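Local coordinates for water stress and hypersensitive response domain-containing protein (Archaeoglobus fulgidus DSM 4304, PDB 3BUT) that is of unknown function but has a late-embryogenesis-abundant (LEA_2) type beta fold, and may bind lipid or take part in responses to water stress, at residues Lys7-Val12 with Val21-Val26; Asp15-Ile20 with Ser72-Asn77; Ser37-Thr42 with Glu55-Thr60; Ile43-Val48 with Ser78-Trp83. The protein carries 4 engineered substitutions. All coordinates share one frame; numbering follows the deposited sequence. Where two conformers were deposited one is given.

Interaction 1 of 4, residues Lys7-Val12 with Val21-Val26; sequences KAMWGV and VALAKV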
loop_
_atom_site.group_PDB
_atom_site.type_symbol
_atom_site.label_atom_id
_atom_site.label_comp_id
_atom_site.label_asym_id
_atom_site.label_seq_id
_atom_site.Cartn_x
_atom_site.Cartn_y
_atom_site.Cartn_z
ATOM N N LYS A 7 -7.629 -15.636 -15.202
ATOM C CA LYS A 7 -6.852 -14.418 -15.433
ATOM C C LYS A 7 -7.321 -13.295 -14.517
ATOM O O LYS A 7 -8.505 -12.949 -14.494
ATOM C CB LYS A 7 -6.937 -13.981 -16.900
ATOM C CG LYS A 7 -5.762 -14.426 -17.774
ATOM C CD LYS A 7 -5.909 -15.860 -18.279
ATOM C CE LYS A 7 -4.740 -16.255 -19.174
ATOM N NZ LYS A 7 -4.828 -17.674 -19.620
ATOM N N ALA A 8 -6.382 -12.734 -13.759
ATOM C CA ALA A 8 -6.670 -11.621 -12.864
ATOM C C ALA A 8 -6.308 -10.295 -13.512
ATOM O O ALA A 8 -5.331 -10.202 -14.258
ATOM C CB ALA A 8 -5.927 -11.789 -11.544
HETATM N N MSE A 9 -7.114 -9.279 -13.229
HETATM C CA MSE A 9 -6.844 -7.915 -13.665
HETATM C C MSE A 9 -7.440 -6.951 -12.655
HETATM O O MSE A 9 -8.286 -7.341 -11.850
HETATM C CB MSE A 9 -7.423 -7.656 -15.057
HETATM C CG MSE A 9 -8.760 -8.302 -15.302
HETATM SE SE MSE A 9 -9.501 -7.805 -17.011
HETATM C CE MSE A 9 -7.863 -7.701 -18.073
ATOM N N TRP A 10 -6.984 -5.700 -12.682
ATOM C CA TRP A 10 -7.560 -4.674 -11.823
ATOM C C TRP A 10 -8.911 -4.251 -12.383
ATOM O O TRP A 10 -9.111 -4.233 -13.596
ATOM C CB TRP A 10 -6.628 -3.460 -11.690
ATOM C CG TRP A 10 -5.319 -3.771 -11.014
ATOM C CD1 TRP A 10 -4.096 -3.869 -11.608
ATOM C CD2 TRP A 10 -5.110 -4.034 -9.623
ATOM N NE1 TRP A 10 -3.138 -4.169 -10.676
ATOM C CE2 TRP A 10 -3.733 -4.280 -9.449
ATOM C CE3 TRP A 10 -5.954 -4.088 -8.506
ATOM C CZ2 TRP A 10 -3.179 -4.574 -8.205
ATOM C CZ3 TRP A 10 -5.404 -4.376 -7.273
ATOM C CH2 TRP A 10 -4.028 -4.617 -7.132
ATOM N N GLY A 11 -9.838 -3.929 -11.489
ATOM C CA GLY A 11 -11.141 -3.410 -11.886
ATOM C C GLY A 11 -11.242 -1.941 -11.558
ATOM O O GLY A 11 -10.228 -1.240 -11.524
ATOM N N VAL A 12 -12.467 -1.471 -11.332
ATOM C CA VAL A 12 -12.697 -0.075 -10.976
ATOM C C VAL A 12 -12.134 0.174 -9.584
ATOM O O VAL A 12 -12.572 -0.421 -8.605
ATOM C CB VAL A 12 -14.195 0.321 -11.019
ATOM C CG1 VAL A 12 -14.361 1.819 -10.762
ATOM C CG2 VAL A 12 -14.828 -0.065 -12.352
ATOM N N VAL A 21 -10.593 -8.225 -10.498
ATOM C CA VAL A 21 -11.494 -9.019 -11.319
ATOM C C VAL A 21 -10.782 -10.288 -11.756
ATOM O O VAL A 21 -9.734 -10.227 -12.394
ATOM C CB VAL A 21 -11.987 -8.242 -12.571
ATOM C CG1 VAL A 21 -13.027 -9.053 -13.340
ATOM C CG2 VAL A 21 -12.565 -6.896 -12.185
ATOM N N ALA A 22 -11.354 -11.432 -11.391
ATOM C CA ALA A 22 -10.878 -12.724 -11.855
ATOM C C ALA A 22 -11.788 -13.193 -12.981
ATOM O O ALA A 22 -13.008 -13.103 -12.865
ATOM C CB ALA A 22 -10.874 -13.731 -10.711
ATOM N N LEU A 23 -11.192 -13.660 -14.076
ATOM C CA LEU A 23 -11.951 -14.207 -15.197
ATOM C C LEU A 23 -11.623 -15.677 -15.396
ATOM O O LEU A 23 -10.530 -16.019 -15.847
ATOM C CB LEU A 23 -11.682 -13.437 -16.493
ATOM C CG LEU A 23 -12.051 -11.955 -16.591
ATOM C CD1 LEU A 23 -11.850 -11.480 -18.015
ATOM C CD2 LEU A 23 -13.477 -11.685 -16.132
ATOM N N ALA A 24 -12.578 -16.540 -15.060
ATOM C CA ALA A 24 -12.394 -17.987 -15.154
ATOM C C ALA A 24 -13.141 -18.581 -16.341
ATOM O O ALA A 24 -14.362 -18.478 -16.425
ATOM C CB ALA A 24 -12.837 -18.661 -13.860
ATOM N N LYS A 25 -12.396 -19.198 -17.254
ATOM C CA LYS A 25 -12.980 -19.933 -18.363
ATOM C C LYS A 25 -13.339 -21.345 -17.901
ATOM O O LYS A 25 -12.458 -22.143 -17.588
ATOM C CB LYS A 25 -12.005 -19.976 -19.545
ATOM C CG LYS A 25 -12.552 -20.601 -20.843
ATOM C CD LYS A 25 -13.497 -19.667 -21.601
ATOM C CE LYS A 25 -13.758 -20.168 -23.020
ATOM N NZ LYS A 25 -14.805 -19.379 -23.734
ATOM N N VAL A 26 -14.634 -21.640 -17.846
ATOM C CA VAL A 26 -15.101 -22.962 -17.443
ATOM C C VAL A 26 -15.773 -23.694 -18.595
ATOM O O VAL A 26 -16.495 -23.097 -19.379
ATOM C CB VAL A 26 -16.049 -22.922 -16.216
ATOM C CG1 VAL A 26 -15.318 -22.408 -14.986
ATOM C CG2 VAL A 26 -17.279 -22.079 -16.488
#
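This is an antiparallel strand pairing at the surface, where strand 3-10 lies along strand 17-27 and forms one margin of a three-stranded sheet. Two hydrogen-bonded pairs fix the register. In the first, Lys7 N donates to Leu23 O and Leu23 N returns a bond of 2.8 Å to Lys7 O. In the second, Met9 N donates to Val21 O, while Val21 N reaches Met9 O at 2.8 Å, nearly along the C=O axis and almost straight (171°). Between them the small Ala8 and Ala22 suit the non-hydrogen-bonded pair, where the CA atoms come nearest (4.5 Å), and Ala8 CA lies 3.4 Å from Val21 O in a CA-H...O contact. The two strands make a beta hairpin, and strand 66-76 flanks strand 17-27. Lys7, Met9, Val21 and Leu23 share one face. Met9, a selenomethionine, has CG in the crowded position between its backbone N and carbonyl carbon, chi1 38°, which sets CG 4.2 Å from Val21 CB. Gly11 has no side chain, so its CA can lie against Val21 CG2 at 3.8 Å. Trp10 points away from residues 21-26, lies over Thr18 and Ile20 and hydrogen-bonds through NE1 to Glu92 of the second subunit.

Interaction 2 of 4, residues Asp15-Ile20 with Ser72-Asn77; sequences DSQTEI and SLRLNN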
loop_
_atom_site.group_PDB
_atom_site.type_symbol
_atom_site.label_atom_id
_atom_site.label_comp_id
_atom_site.label_asym_id
_atom_site.label_seq_id
_atom_site.Cartn_x
_atom_site.Cartn_y
_atom_site.Cartn_z
ATOM N N ASP A 15 -10.960 5.774 -4.351
ATOM C CA ASP A 15 -10.263 6.062 -3.100
ATOM C C ASP A 15 -10.851 5.301 -1.899
ATOM O O ASP A 15 -10.184 5.153 -0.872
ATOM C CB ASP A 15 -10.205 7.574 -2.836
ATOM C CG ASP A 15 -11.577 8.199 -2.625
ATOM O OD1 ASP A 15 -12.583 7.663 -3.139
ATOM O OD2 ASP A 15 -11.640 9.246 -1.947
ATOM N N SER A 16 -12.086 4.812 -2.046
ATOM C CA SER A 16 -12.783 4.085 -0.979
ATOM C C SER A 16 -12.742 2.559 -1.129
ATOM O O SER A 16 -12.761 1.834 -0.132
ATOM C CB SER A 16 -14.238 4.550 -0.870
ATOM O OG SER A 16 -15.016 4.037 -1.936
ATOM N N GLN A 17 -12.700 2.072 -2.367
ATOM C CA GLN A 17 -12.721 0.634 -2.603
ATOM C C GLN A 17 -11.849 0.227 -3.786
ATOM O O GLN A 17 -11.757 0.949 -4.783
ATOM C CB GLN A 17 -14.160 0.147 -2.794
ATOM C CG GLN A 17 -14.423 -1.239 -2.213
ATOM C CD GLN A 17 -15.892 -1.633 -2.228
ATOM O OE1 GLN A 17 -16.576 -1.497 -3.242
ATOM N NE2 GLN A 17 -16.378 -2.142 -1.101
ATOM N N THR A 18 -11.207 -0.931 -3.654
ATOM C CA THR A 18 -10.334 -1.492 -4.689
ATOM C C THR A 18 -10.944 -2.795 -5.195
ATOM O O THR A 18 -11.291 -3.663 -4.398
ATOM C CB THR A 18 -8.908 -1.765 -4.127
ATOM O OG1 THR A 18 -8.357 -0.558 -3.586
ATOM C CG2 THR A 18 -7.969 -2.318 -5.201
ATOM N N GLU A 19 -11.069 -2.932 -6.514
ATOM C CA GLU A 19 -11.624 -4.144 -7.118
ATOM C C GLU A 19 -10.567 -4.938 -7.871
ATOM O O GLU A 19 -9.757 -4.381 -8.603
ATOM C CB GLU A 19 -12.785 -3.794 -8.056
ATOM C CG GLU A 19 -13.502 -4.998 -8.682
ATOM C CD GLU A 19 -14.444 -4.600 -9.804
ATOM O OE1 GLU A 19 -14.511 -3.400 -10.139
ATOM O OE2 GLU A 19 -15.118 -5.490 -10.359
ATOM N N ILE A 20 -10.578 -6.245 -7.655
ATOM C CA ILE A 20 -9.803 -7.170 -8.454
ATOM C C ILE A 20 -10.823 -8.015 -9.204
ATOM O O ILE A 20 -11.818 -8.439 -8.622
ATOM C CB ILE A 20 -8.880 -8.044 -7.577
ATOM C CG1 ILE A 20 -7.906 -7.157 -6.792
ATOM C CG2 ILE A 20 -8.104 -9.047 -8.431
ATOM C CD1 ILE A 20 -7.192 -7.857 -5.636
ATOM N N SER A 72 -15.858 -10.554 -9.025
ATOM C CA SER A 72 -15.468 -9.232 -8.580
ATOM C C SER A 72 -15.103 -9.291 -7.108
ATOM O O SER A 72 -15.960 -9.522 -6.259
ATOM C CB SER A 72 -16.612 -8.244 -8.809
ATOM O OG SER A 72 -16.272 -6.953 -8.341
ATOM N N LEU A 73 -13.825 -9.090 -6.813
ATOM C CA LEU A 73 -13.334 -9.157 -5.446
ATOM C C LEU A 73 -13.035 -7.754 -4.966
ATOM O O LEU A 73 -12.090 -7.126 -5.439
ATOM C CB LEU A 73 -12.074 -10.022 -5.372
ATOM C CG LEU A 73 -11.994 -11.280 -6.246
ATOM C CD1 LEU A 73 -10.589 -11.848 -6.227
ATOM C CD2 LEU A 73 -12.999 -12.334 -5.815
ATOM N N ARG A 74 -13.842 -7.263 -4.029
ATOM C CA ARG A 74 -13.713 -5.892 -3.546
ATOM C C ARG A 74 -13.062 -5.811 -2.173
ATOM O O ARG A 74 -13.404 -6.564 -1.266
ATOM C CB ARG A 74 -15.069 -5.184 -3.534
ATOM C CG ARG A 74 -15.669 -4.959 -4.919
ATOM C CD ARG A 74 -17.118 -4.497 -4.827
ATOM N NE ARG A 74 -17.853 -4.759 -6.063
ATOM C CZ ARG A 74 -18.460 -5.908 -6.354
ATOM N NH1 ARG A 74 -19.097 -6.043 -7.510
ATOM N NH2 ARG A 74 -18.427 -6.929 -5.502
ATOM N N LEU A 75 -12.125 -4.877 -2.035
ATOM C CA LEU A 75 -11.427 -4.647 -0.779
ATOM C C LEU A 75 -11.817 -3.301 -0.188
ATOM O O LEU A 75 -11.572 -2.255 -0.790
ATOM C CB LEU A 75 -9.908 -4.689 -0.975
ATOM C CG LEU A 75 -9.231 -5.954 -1.491
ATOM C CD1 LEU A 75 -9.069 -5.897 -2.988
ATOM C CD2 LEU A 75 -7.875 -6.065 -0.843
ATOM N N ASN A 76 -12.434 -3.347 0.989
ATOM C CA ASN A 76 -12.660 -2.163 1.807
ATOM C C ASN A 76 -11.309 -1.702 2.359
ATOM O O ASN A 76 -10.599 -2.481 3.008
ATOM C CB ASN A 76 -13.650 -2.493 2.935
ATOM C CG ASN A 76 -13.831 -1.350 3.930
ATOM O OD1 ASN A 76 -13.672 -1.542 5.135
ATOM N ND2 ASN A 76 -14.172 -0.163 3.431
ATOM N N ASN A 77 -10.961 -0.446 2.101
ATOM C CA ASN A 77 -9.644 0.071 2.453
ATOM C C ASN A 77 -9.401 0.240 3.949
ATOM O O ASN A 77 -8.257 0.258 4.404
ATOM C CB ASN A 77 -9.375 1.390 1.725
ATOM C CG ASN A 77 -9.610 1.289 0.230
ATOM O OD1 ASN A 77 -9.164 0.342 -0.417
ATOM N ND2 ASN A 77 -10.316 2.267 -0.325
#
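Four backbone hydrogen bonds hold strands 17-20 and 72-76 antiparallel. Ile20 and Leu73 exchange two of 2.8 Å, Ile20 N to Leu73 O and Leu73 N to Ile20 O. Thr18 and Leu75 exchange the other pair, in which Thr18 N meets a lone pair of Leu75 O. On the face of Glu19 and Arg74, Glu19 extends with CG anti to its backbone N (chi1 -176°), and OE2 accepts Ser72 OG at 2.7 Å from above the carboxylate plane. The same hydroxyl oxygen sits 3.0 Å above the plane of the Arg74 guanidinium, over its centre. Gln17 crosses Arg74 obliquely, its OE1 3.4 Å from Arg74 CD, so the aliphatic part of the arginine serves as the packing surface. On the other face the buried leucines Leu73 and Leu75, suited to the apolar interior of the beta-sandwich, touch Tyr41 and Ile43 of the facing sheet. Ile20 CD1 meets Leu75 CD1 at 3.8 Å. Thr18 OG1 gives a weak bond to Asn77 OD1. In the second shell, Val12 N holds Glu19 OE1, Tyr39 OH bonds Ser72 N, and Trp10 lies against Thr18 and Ile20; from the second subunit Trp84 packs on Thr18 and Leu127 on Ile20.

Interaction 3 of 4, residues Ser37-Thr42 with Glu55-Thr60; sequences SGYHYT and ENSPVT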
loop_
_atom_site.group_PDB
_atom_site.type_symbol
_atom_site.label_atom_id
_atom_site.label_comp_id
_atom_site.label_asym_id
_atom_site.label_seq_id
_atom_site.Cartn_x
_atom_site.Cartn_y
_atom_site.Cartn_z
ATOM N N SER A 37 -24.878 -19.611 -9.016
ATOM C CA SER A 37 -25.820 -18.604 -8.504
ATOM C C SER A 37 -25.119 -17.403 -7.859
ATOM O O SER A 37 -25.681 -16.313 -7.763
ATOM C CB SER A 37 -26.793 -19.240 -7.518
ATOM O OG SER A 37 -26.080 -19.852 -6.461
ATOM N N GLY A 38 -23.887 -17.620 -7.420
ATOM C CA GLY A 38 -23.089 -16.576 -6.816
ATOM C C GLY A 38 -21.823 -17.168 -6.259
ATOM O O GLY A 38 -21.484 -18.307 -6.563
ATOM N N TYR A 39 -21.133 -16.387 -5.430
ATOM C CA TYR A 39 -19.852 -16.783 -4.861
ATOM C C TYR A 39 -19.551 -15.988 -3.608
ATOM O O TYR A 39 -19.916 -14.820 -3.498
ATOM C CB TYR A 39 -18.718 -16.601 -5.882
ATOM C CG TYR A 39 -18.611 -15.191 -6.459
ATOM C CD1 TYR A 39 -19.422 -14.784 -7.520
ATOM C CD2 TYR A 39 -17.689 -14.276 -5.950
ATOM C CE1 TYR A 39 -19.335 -13.498 -8.043
ATOM C CE2 TYR A 39 -17.591 -12.987 -6.471
ATOM C CZ TYR A 39 -18.409 -12.611 -7.520
ATOM O OH TYR A 39 -18.324 -11.336 -8.037
ATOM N N HIS A 40 -18.884 -16.640 -2.667
ATOM C CA HIS A 40 -18.298 -15.967 -1.522
ATOM C C HIS A 40 -16.805 -15.792 -1.770
ATOM O O HIS A 40 -16.152 -16.674 -2.338
ATOM C CB HIS A 40 -18.538 -16.764 -0.241
ATOM C CG HIS A 40 -18.143 -16.032 1.005
ATOM N ND1 HIS A 40 -19.050 -15.336 1.777
ATOM C CD2 HIS A 40 -16.940 -15.874 1.605
ATOM C CE1 HIS A 40 -18.421 -14.784 2.800
ATOM N NE2 HIS A 40 -17.140 -15.092 2.717
ATOM N N TYR A 41 -16.263 -14.650 -1.359
ATOM C CA TYR A 41 -14.825 -14.430 -1.472
ATOM C C TYR A 41 -14.216 -13.897 -0.201
ATOM O O TYR A 41 -14.872 -13.185 0.557
ATOM C CB TYR A 41 -14.483 -13.525 -2.661
ATOM C CG TYR A 41 -15.022 -12.124 -2.561
ATOM C CD1 TYR A 41 -16.313 -11.823 -2.978
ATOM C CD2 TYR A 41 -14.236 -11.089 -2.057
ATOM C CE1 TYR A 41 -16.813 -10.538 -2.885
ATOM C CE2 TYR A 41 -14.728 -9.801 -1.962
ATOM C CZ TYR A 41 -16.014 -9.532 -2.378
ATOM O OH TYR A 41 -16.505 -8.251 -2.282
ATOM N N THR A 42 -12.961 -14.273 0.040
ATOM C CA THR A 42 -12.161 -13.722 1.135
ATOM C C THR A 42 -10.758 -13.399 0.650
ATOM O O THR A 42 -10.197 -14.122 -0.174
ATOM C CB THR A 42 -12.040 -14.672 2.382
ATOM O OG1 THR A 42 -11.378 -15.891 2.023
ATOM C CG2 THR A 42 -13.386 -14.997 2.993
ATOM N N GLU A 55 -21.400 -12.133 -3.486
ATOM C CA GLU A 55 -22.030 -11.539 -4.685
ATOM C C GLU A 55 -23.136 -12.450 -5.230
ATOM O O GLU A 55 -22.961 -13.602 -5.459
ATOM C CB GLU A 55 -21.023 -11.233 -5.811
ATOM C CG GLU A 55 -20.894 -9.793 -6.297
ATOM C CD GLU A 55 -21.507 -9.519 -7.687
ATOM O OE1 GLU A 55 -22.730 -9.365 -7.765
ATOM O OE2 GLU A 55 -20.801 -9.409 -8.715
ATOM N N ASN A 56 -24.311 -11.893 -5.423
ATOM C CA ASN A 56 -25.407 -12.666 -5.983
ATOM C C ASN A 56 -25.598 -12.350 -7.471
ATOM O O ASN A 56 -26.310 -11.411 -7.830
ATOM C CB ASN A 56 -26.687 -12.408 -5.175
ATOM C CG ASN A 56 -27.870 -13.230 -5.654
ATOM O OD1 ASN A 56 -29.004 -12.749 -5.652
ATOM N ND2 ASN A 56 -27.620 -14.471 -6.059
ATOM N N SER A 57 -24.941 -13.130 -8.331
ATOM C CA SER A 57 -25.051 -12.949 -9.782
ATOM C C SER A 57 -25.112 -14.295 -10.505
ATOM O O SER A 57 -24.071 -14.881 -10.822
ATOM C CB SER A 57 -23.900 -12.084 -10.314
ATOM O OG SER A 57 -22.679 -12.805 -10.346
ATOM N N PRO A 58 -26.332 -14.798 -10.760
ATOM C CA PRO A 58 -26.484 -16.136 -11.327
ATOM C C PRO A 58 -26.110 -16.217 -12.808
ATOM O O PRO A 58 -26.487 -15.345 -13.586
ATOM C CB PRO A 58 -27.968 -16.459 -11.093
ATOM C CG PRO A 58 -28.496 -15.345 -10.213
ATOM C CD PRO A 58 -27.640 -14.168 -10.518
ATOM N N VAL A 59 -25.337 -17.245 -13.164
ATOM C CA VAL A 59 -24.845 -17.462 -14.529
ATOM C C VAL A 59 -24.976 -18.945 -14.879
ATOM O O VAL A 59 -24.567 -19.794 -14.094
ATOM C CB VAL A 59 -23.341 -17.038 -14.672
ATOM C CG1 VAL A 59 -22.740 -17.523 -15.981
ATOM C CG2 VAL A 59 -23.175 -15.533 -14.574
ATOM N N THR A 60 -25.553 -19.261 -16.040
ATOM C CA THR A 60 -25.561 -20.647 -16.535
ATOM C C THR A 60 -24.428 -20.956 -17.494
ATOM O O THR A 60 -24.022 -20.108 -18.282
ATOM C CB THR A 60 -26.853 -21.043 -17.279
ATOM O OG1 THR A 60 -27.269 -19.983 -18.147
ATOM C CG2 THR A 60 -27.945 -21.384 -16.318
HETATM O O HOH W 1 -26.247 -16.719 -4.880
HETATM O O HOH W 2 -19.853 -10.594 -10.680
#
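The hydroxyl of Tyr39 has its main partner in Ser72 N, on a strand of the facing sheet. Between the segments, Glu55 N donates to Tyr39 O at 3.1 Å, nearly along the C=O axis, and Tyr39 N returns a weak bond to Glu55 O; these two form the hydrogen-bonded pair of the contact. At the far end of both side chains a water donates to Glu55 OE2 at 2.5 Å and also bonds Tyr39 OH, lying in the plane of the ring at its edge. Farther along, Asn56 ND2 reaches back to Ser37 O in a weak bond, and a second water links the same two atoms, also weakly. The side chains of Tyr39 and Glu55 run alongside each other. Glu55 CB lies over the ring face, 3.9 Å from its centroid in a CH-pi contact, while Ser57 OG approaches the ring edge. Gly38, without a side chain, lets its CA sit 3.3 Å from Glu55 O. Pro58, with no N-H to offer Ser37 O, packs against Ser37 CA. The arrangement is that of an antiparallel beta hairpin whose strand 48-61 departs from regular pairing, with a buried tyrosine tying the two sheets of a sandwich together.

Interaction 4 of 4, residues Ile43-Val48 with Ser78-Trp83; sequences IEMNGV and SFLREW. Engineered in segment 78-83: Leu80 (natural residue Ile).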
loop_
_atom_site.group_PDB
_atom_site.type_symbol
_atom_site.label_atom_id
_atom_site.label_comp_id
_atom_site.label_asym_id
_atom_site.label_seq_id
_atom_site.Cartn_x
_atom_site.Cartn_y
_atom_site.Cartn_z
ATOM N N ILE A 43 -10.198 -12.302 1.150
ATOM C CA ILE A 43 -8.779 -12.005 0.964
ATOM C C ILE A 43 -8.135 -11.751 2.327
ATOM O O ILE A 43 -8.560 -10.865 3.062
ATOM C CB ILE A 43 -8.536 -10.800 0.027
ATOM C CG1 ILE A 43 -9.149 -11.058 -1.362
ATOM C CG2 ILE A 43 -7.033 -10.513 -0.095
ATOM C CD1 ILE A 43 -9.096 -9.874 -2.305
ATOM N N GLU A 44 -7.139 -12.560 2.674
ATOM C CA GLU A 44 -6.385 -12.368 3.905
ATOM C C GLU A 44 -4.965 -11.969 3.569
ATOM O O GLU A 44 -4.362 -12.505 2.643
ATOM C CB GLU A 44 -6.397 -13.627 4.781
ATOM C CG GLU A 44 -7.744 -13.938 5.407
ATOM C CD GLU A 44 -7.660 -14.909 6.572
ATOM O OE1 GLU A 44 -6.609 -14.962 7.249
ATOM O OE2 GLU A 44 -8.661 -15.613 6.821
HETATM N N MSE A 45 -4.451 -10.997 4.314
HETATM C CA MSE A 45 -3.090 -10.503 4.152
HETATM C C MSE A 45 -2.454 -10.452 5.544
HETATM O O MSE A 45 -2.887 -9.674 6.395
HETATM C CB MSE A 45 -3.104 -9.118 3.493
HETATM C CG MSE A 45 -3.740 -9.084 2.100
HETATM SE SE MSE A 45 -3.919 -7.302 1.343
HETATM C CE MSE A 45 -2.106 -7.055 0.669
ATOM N N ASN A 46 -1.453 -11.306 5.767
ATOM C CA ASN A 46 -0.853 -11.565 7.098
ATOM C C ASN A 46 -1.839 -11.840 8.242
ATOM O O ASN A 46 -1.616 -11.411 9.375
ATOM C CB ASN A 46 0.095 -10.438 7.514
ATOM C CG ASN A 46 1.230 -10.230 6.545
ATOM O OD1 ASN A 46 1.732 -11.175 5.931
ATOM N ND2 ASN A 46 1.664 -8.981 6.419
ATOM N N GLY A 47 -2.923 -12.548 7.948
ATOM C CA GLY A 47 -3.944 -12.818 8.954
ATOM C C GLY A 47 -4.894 -11.666 9.244
ATOM O O GLY A 47 -5.716 -11.758 10.150
ATOM N N VAL A 48 -4.779 -10.571 8.496
ATOM C CA VAL A 48 -5.810 -9.536 8.500
ATOM C C VAL A 48 -6.783 -9.855 7.364
ATOM O O VAL A 48 -6.371 -9.988 6.213
ATOM C CB VAL A 48 -5.221 -8.117 8.300
ATOM C CG1 VAL A 48 -6.321 -7.061 8.328
ATOM C CG2 VAL A 48 -4.171 -7.811 9.356
ATOM N N SER A 78 -10.484 0.363 4.709
ATOM C CA SER A 78 -10.393 0.481 6.171
ATOM C C SER A 78 -9.775 -0.770 6.814
ATOM O O SER A 78 -9.024 -0.675 7.788
ATOM C CB SER A 78 -11.769 0.769 6.775
ATOM O OG SER A 78 -11.681 0.947 8.177
ATOM N N PHE A 79 -10.100 -1.937 6.261
ATOM C CA PHE A 79 -9.446 -3.186 6.639
ATOM C C PHE A 79 -8.050 -3.303 6.018
ATOM O O PHE A 79 -7.202 -4.028 6.537
ATOM C CB PHE A 79 -10.300 -4.390 6.233
ATOM C CG PHE A 79 -11.046 -5.032 7.375
ATOM C CD1 PHE A 79 -10.357 -5.665 8.409
ATOM C CD2 PHE A 79 -12.436 -5.029 7.402
ATOM C CE1 PHE A 79 -11.043 -6.271 9.461
ATOM C CE2 PHE A 79 -13.132 -5.632 8.450
ATOM C CZ PHE A 79 -12.433 -6.254 9.482
ATOM N N LEU A 80 -7.817 -2.597 4.910
ATOM C CA LEU A 80 -6.499 -2.576 4.273
ATOM C C LEU A 80 -5.503 -1.718 5.031
ATOM O O LEU A 80 -4.303 -1.967 4.955
ATOM C CB LEU A 80 -6.581 -2.095 2.827
ATOM C CG LEU A 80 -6.513 -3.136 1.716
ATOM C CD1 LEU A 80 -7.040 -2.532 0.430
ATOM C CD2 LEU A 80 -5.083 -3.627 1.533
ATOM N N ARG A 81 -6.001 -0.724 5.766
ATOM C CA ARG A 81 -5.140 0.163 6.560
ATOM C C ARG A 81 -4.588 -0.497 7.827
ATOM O O ARG A 81 -3.639 0.015 8.434
ATOM C CB ARG A 81 -5.866 1.457 6.937
ATOM C CG ARG A 81 -6.079 2.438 5.791
ATOM C CD ARG A 81 -6.789 3.715 6.257
ATOM N NE ARG A 81 -8.109 3.467 6.847
ATOM C CZ ARG A 81 -8.396 3.572 8.144
ATOM N NH1 ARG A 81 -7.460 3.923 9.018
ATOM N NH2 ARG A 81 -9.626 3.322 8.572
ATOM N N GLU A 82 -5.186 -1.608 8.244
ATOM C CA GLU A 82 -4.646 -2.334 9.388
ATOM C C GLU A 82 -3.751 -3.487 8.951
ATOM O O GLU A 82 -3.114 -4.130 9.778
ATOM C CB GLU A 82 -5.736 -2.766 10.378
ATOM C CG GLU A 82 -6.859 -3.609 9.810
ATOM C CD GLU A 82 -7.855 -4.033 10.873
ATOM O OE1 GLU A 82 -8.261 -3.177 11.691
ATOM O OE2 GLU A 82 -8.238 -5.224 10.885
ATOM N N TRP A 83 -3.694 -3.725 7.644
ATOM C CA TRP A 83 -2.741 -4.676 7.079
ATOM C C TRP A 83 -1.359 -4.044 7.070
ATOM O O TRP A 83 -0.366 -4.704 7.364
ATOM C CB TRP A 83 -3.136 -5.108 5.654
ATOM C CG TRP A 83 -1.936 -5.440 4.794
ATOM C CD1 TRP A 83 -1.181 -6.573 4.846
ATOM C CD2 TRP A 83 -1.327 -4.601 3.800
ATOM N NE1 TRP A 83 -0.158 -6.504 3.937
ATOM C CE2 TRP A 83 -0.219 -5.304 3.285
ATOM C CE3 TRP A 83 -1.614 -3.325 3.296
ATOM C CZ2 TRP A 83 0.603 -4.780 2.287
ATOM C CZ3 TRP A 83 -0.799 -2.805 2.302
ATOM C CH2 TRP A 83 0.296 -3.536 1.806
#
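The indole of Trp83 carries a selenomethionine on one face and a backbone oxygen at its edge. Met45 CE stands 3.7 Å above the ring plane, offset toward the rim, and Met45 SE lies 4.4 Å from the centroid of the five-membered ring, only 7° off its normal. This is a Met-aromatic contact, made where a type I' beta turn, Met45 to Val48, meets the short helical link after strand 66-76. Leu80 O lies in the indole plane at its edge. The bend at chi3 (81°) folds CE over the ring, while Met45 CB touches Trp83 CD1 at 3.5 Å from the root of the side chain. Asn46 and Gly47 take the two positive-phi positions of the turn, to which asparagine and glycine are well suited. Asn46 ND2 comes obliquely to the indole; its OD1 is held by Lys95 N, and Trp83 NE1 by Thr94 OG1, so both flat groups are anchored to strand 93-105. Leu80, an engineered residue, reaches Met45 SE with CD2 at 3.9 Å. Phe79 presents its ring edge to Val48, CD1 being 4.3 Å from Val48 CG1. That same methyl, anti to the valine N, rests 3.6 Å from Phe79 O and 3.7 Å from Glu82 OE2.

Overall arrangement
Interactions 1 and 2 share strand 17-27 and build the three-stranded sheet, one from each side of that strand; Gly11 and Val12 bond to Glu19 where they touch. Both reach the second subunit, as does Arg81 of interaction 4, at Asn77 and, weakly, Asp15 O of interaction 2. Interactions 3 and 4 share strand 34-45 of the four-stranded sheet, about 23 Å apart between centres. Interactions 1 and 4 are surface contacts, but the first rests on backbone hydrogen bonds and the last on van der Waals and Met-aromatic packing, with no hydrogen bond between its segments. Interactions 2 and 3 are partly buried and meet across the sandwich through Tyr39 and Tyr41, while Leu75 packs interaction 2 against Ile43 and Leu80.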